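Local structure of metazoan TIR-STING fusion (Crassostrea gigas, 6WT6) at residues Ala33-Cys38 with Ile88-Pro93. The protein is a TIR-STING fusion protein that joins a TIR domain to a STING ligand-binding domain in a single chain. Sequence-based numbering, arbitrary orientation.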
ATOM      1  N   ALA A  33      -0.495  -8.921 -26.241  1.00 48.62           N
ATOM      2  CA  ALA A  33       0.684  -8.215 -25.767  1.00 47.24           C
ATOM      3  C   ALA A  33       0.560  -6.724 -26.045  1.00 48.22           C
ATOM      4  O   ALA A  33       0.110  -6.317 -27.119  1.00 51.64           O
ATOM      5  CB  ALA A  33       1.960  -8.761 -26.416  1.00 46.89           C
ATOM      6  N   PHE A  34       0.954  -5.920 -25.064  1.00 47.14           N
ATOM      7  CA  PHE A  34       1.152  -4.492 -25.250  1.00 51.48           C
ATOM      8  C   PHE A  34       2.641  -4.236 -25.416  1.00 50.86           C
ATOM      9  O   PHE A  34       3.445  -4.654 -24.577  1.00 47.71           O
ATOM     10  CB  PHE A  34       0.609  -3.686 -24.068  1.00 55.55           C
ATOM     11  CG  PHE A  34       0.950  -2.218 -24.124  1.00 56.26           C
ATOM     12  CD1 PHE A  34       0.291  -1.373 -25.003  1.00 60.24           C
ATOM     13  CD2 PHE A  34       1.921  -1.683 -23.293  1.00 56.09           C
ATOM     14  CE1 PHE A  34       0.599  -0.022 -25.057  1.00 59.14           C
ATOM     15  CE2 PHE A  34       2.233  -0.331 -23.342  1.00 57.24           C
ATOM     16  CZ  PHE A  34       1.570   0.498 -24.225  1.00 58.28           C
ATOM     17  N   ILE A  35       3.002  -3.565 -26.502  1.00 54.32           N
ATOM     18  CA  ILE A  35       4.390  -3.231 -26.789  1.00 59.21           C
ATOM     19  C   ILE A  35       4.654  -1.832 -26.242  1.00 62.01           C
ATOM     20  O   ILE A  35       4.186  -0.836 -26.800  1.00 64.08           O
ATOM     21  CB  ILE A  35       4.688  -3.325 -28.290  1.00 61.16           C
ATOM     22  CG1 ILE A  35       4.549  -4.774 -28.753  1.00 61.41           C
ATOM     23  CG2 ILE A  35       6.076  -2.791 -28.602  1.00 63.36           C
ATOM     24  CD1 ILE A  35       4.801  -4.976 -30.221  1.00 62.66           C
ATOM     25  N   SER A  36       5.391  -1.762 -25.136  1.00 62.11           N
ATOM     26  CA  SER A  36       5.767  -0.501 -24.511  1.00 63.71           C
ATOM     27  C   SER A  36       7.143  -0.096 -25.023  1.00 58.97           C
ATOM     28  O   SER A  36       8.127  -0.812 -24.809  1.00 55.74           O
ATOM     29  CB  SER A  36       5.770  -0.628 -22.988  1.00 72.69           C
ATOM     30  OG  SER A  36       6.020   0.620 -22.369  1.00 82.21           O
ATOM     31  N   TYR A  37       7.210   1.051 -25.695  1.00 56.64           N
ATOM     32  CA  TYR A  37       8.446   1.513 -26.304  1.00 59.37           C
ATOM     33  C   TYR A  37       8.557   3.020 -26.139  1.00 58.06           C
ATOM     34  O   TYR A  37       7.560   3.721 -25.950  1.00 53.57           O
ATOM     35  CB  TYR A  37       8.518   1.133 -27.789  1.00 61.91           C
ATOM     36  CG  TYR A  37       7.433   1.762 -28.638  1.00 65.21           C
ATOM     37  CD1 TYR A  37       6.141   1.243 -28.651  1.00 62.18           C
ATOM     38  CD2 TYR A  37       7.700   2.866 -29.436  1.00 56.80           C
ATOM     39  CE1 TYR A  37       5.148   1.816 -29.427  1.00 61.09           C
ATOM     40  CE2 TYR A  37       6.717   3.441 -30.214  1.00 58.47           C
ATOM     41  CZ  TYR A  37       5.444   2.916 -30.207  1.00 60.71           C
ATOM     42  OH  TYR A  37       4.465   3.490 -30.986  1.00 63.86           O
ATOM     43  N   CYS A  38       9.795   3.511 -26.202  1.00 59.97           N
ATOM     44  CA  CYS A  38      10.042   4.946 -26.248  1.00 61.50           C
ATOM     45  C   CYS A  38       9.884   5.429 -27.684  1.00 60.64           C
ATOM     46  O   CYS A  38      10.639   5.014 -28.568  1.00 59.86           O
ATOM     47  CB  CYS A  38      11.436   5.279 -25.722  1.00 63.93           C
ATOM     48  SG  CYS A  38      11.893   7.020 -25.929  1.00 71.42           S
ATOM     49  N   ILE A  88       5.279  -6.235 -23.296  1.00 50.75           N
ATOM     50  CA  ILE A  88       6.616  -6.375 -23.861  1.00 51.61           C
ATOM     51  C   ILE A  88       7.350  -5.050 -23.688  1.00 55.17           C
ATOM     52  O   ILE A  88       6.931  -4.022 -24.236  1.00 58.49           O
ATOM     53  CB  ILE A  88       6.555  -6.788 -25.339  1.00 53.00           C
ATOM     54  CG1 ILE A  88       6.006  -8.212 -25.476  1.00 52.42           C
ATOM     55  CG2 ILE A  88       7.922  -6.678 -25.989  1.00 51.30           C
ATOM     56  CD1 ILE A  88       5.751  -8.631 -26.904  1.00 53.98           C
ATOM     57  N   LEU A  89       8.439  -5.068 -22.921  1.00 55.53           N
ATOM     58  CA  LEU A  89       9.265  -3.888 -22.687  1.00 54.00           C
ATOM     59  C   LEU A  89      10.440  -3.898 -23.656  1.00 60.06           C
ATOM     60  O   LEU A  89      11.239  -4.840 -23.656  1.00 65.28           O
ATOM     61  CB  LEU A  89       9.771  -3.849 -21.244  1.00 51.97           C
ATOM     62  CG  LEU A  89       8.751  -3.741 -20.108  1.00 53.79           C
ATOM     63  CD1 LEU A  89       9.468  -3.746 -18.763  1.00 56.79           C
ATOM     64  CD2 LEU A  89       7.897  -2.493 -20.253  1.00 53.17           C
ATOM     65  N   VAL A  90      10.545  -2.853 -24.475  1.00 62.13           N
ATOM     66  CA  VAL A  90      11.654  -2.694 -25.411  1.00 63.86           C
ATOM     67  C   VAL A  90      12.697  -1.818 -24.722  1.00 68.13           C
ATOM     68  O   VAL A  90      12.595  -0.590 -24.721  1.00 69.25           O
ATOM     69  CB  VAL A  90      11.197  -2.091 -26.739  1.00 63.33           C
ATOM     70  CG1 VAL A  90      12.356  -2.042 -27.723  1.00 63.10           C
ATOM     71  CG2 VAL A  90      10.032  -2.884 -27.311  1.00 63.45           C
ATOM     72  N   ILE A  91      13.710  -2.454 -24.143  1.00 70.45           N
ATOM     73  CA  ILE A  91      14.687  -1.784 -23.293  1.00 74.37           C
ATOM     74  C   ILE A  91      16.014  -1.741 -24.038  1.00 78.55           C
ATOM     75  O   ILE A  91      16.678  -2.771 -24.212  1.00 79.49           O
ATOM     76  CB  ILE A  91      14.832  -2.485 -21.938  1.00 73.26           C
ATOM     77  CG1 ILE A  91      13.495  -2.468 -21.193  1.00 71.92           C
ATOM     78  CG2 ILE A  91      15.926  -1.824 -21.115  1.00 72.16           C
ATOM     79  CD1 ILE A  91      13.560  -3.063 -19.808  1.00 70.50           C
ATOM     80  N   SER A  92      16.408  -0.542 -24.464  1.00 80.05           N
ATOM     81  CA  SER A  92      17.650  -0.305 -25.188  1.00 82.08           C
ATOM     82  C   SER A  92      18.549   0.609 -24.361  1.00 84.55           C
ATOM     83  O   SER A  92      18.144   1.045 -23.275  1.00 85.35           O
ATOM     84  CB  SER A  92      17.350   0.314 -26.556  1.00 83.17           C
ATOM     85  OG  SER A  92      16.808   1.617 -26.421  1.00 81.61           O
ATOM     86  N   PRO A  93      19.775   0.909 -24.810  1.00 84.46           N
ATOM     87  CA  PRO A  93      20.547   1.950 -24.114  1.00 84.26           C
ATOM     88  C   PRO A  93      19.858   3.302 -24.114  1.00 82.97           C
ATOM     89  O   PRO A  93      19.935   4.033 -23.120  1.00 79.00           O
ATOM     90  CB  PRO A  93      21.873   1.979 -24.889  1.00 87.74           C
ATOM     91  CG  PRO A  93      21.589   1.286 -26.184  1.00 88.67           C
ATOM     92  CD  PRO A  93      20.595   0.232 -25.830  1.00 86.21           C
TER
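Two partners grip the buried Ser36 OG: Glu104 OE2 through a hydrogen bond and Trp100 NE1 through a weak one. OG stands anti to the backbone N (chi1 -175°), and Ser36 CB lies 3.9 Å from Leu89 CD2, on the face of the sheet that these two residues share. The backbone of Ser36 is bonded on both its N and its O to strand 88-91. Ser36 N donates to Ile88 O at 2.9 Å. Ser36 O accepts from Val90 N at 3.2 Å, nearly along the C=O axis. One step earlier Ile88 N reaches Phe34 O at 2.7 Å, so Ile88 is straddled by Phe34 and Ser36 in the alternating bonding of a parallel pair, with Ile35 bridged to Ile88 and Ser36 to Leu89. The axes cross at -20°. Strands 31-36 and 84-91 are neighbours inside the parallel sheet of the TIR domain, with 60-62 beside the first and 120-124 beside the second; Ile35 turns its own backbone bonding to Cys61, while Leu89 bonds to Val121 and Val123. On the other face, partly covered by helix 43-56, side chains meet through apolar groups. Ile88 CG1 runs beside its backbone N (chi1 -68°), and the extended chain brings Ile88 CD1 to 3.8 Å from Ala33 CB. Further along, Val90 has CG1 anti to N, which leaves Val90 CG2 beside N, 4.2 Å from Ile35 CG2; these two side chains cross obliquely. Val90 CG2 also lies 4.3 Å from Tyr37 CB, whereas the Tyr37 ring leads away to stack with Phe62, its OH hydrogen-bonded to Glu64 N. Beyond the sheet, segment 88-93 turns into helix 93-97, where Ser92 is the N-cap, its OG shared between Ser95 N and Asp42 OD2.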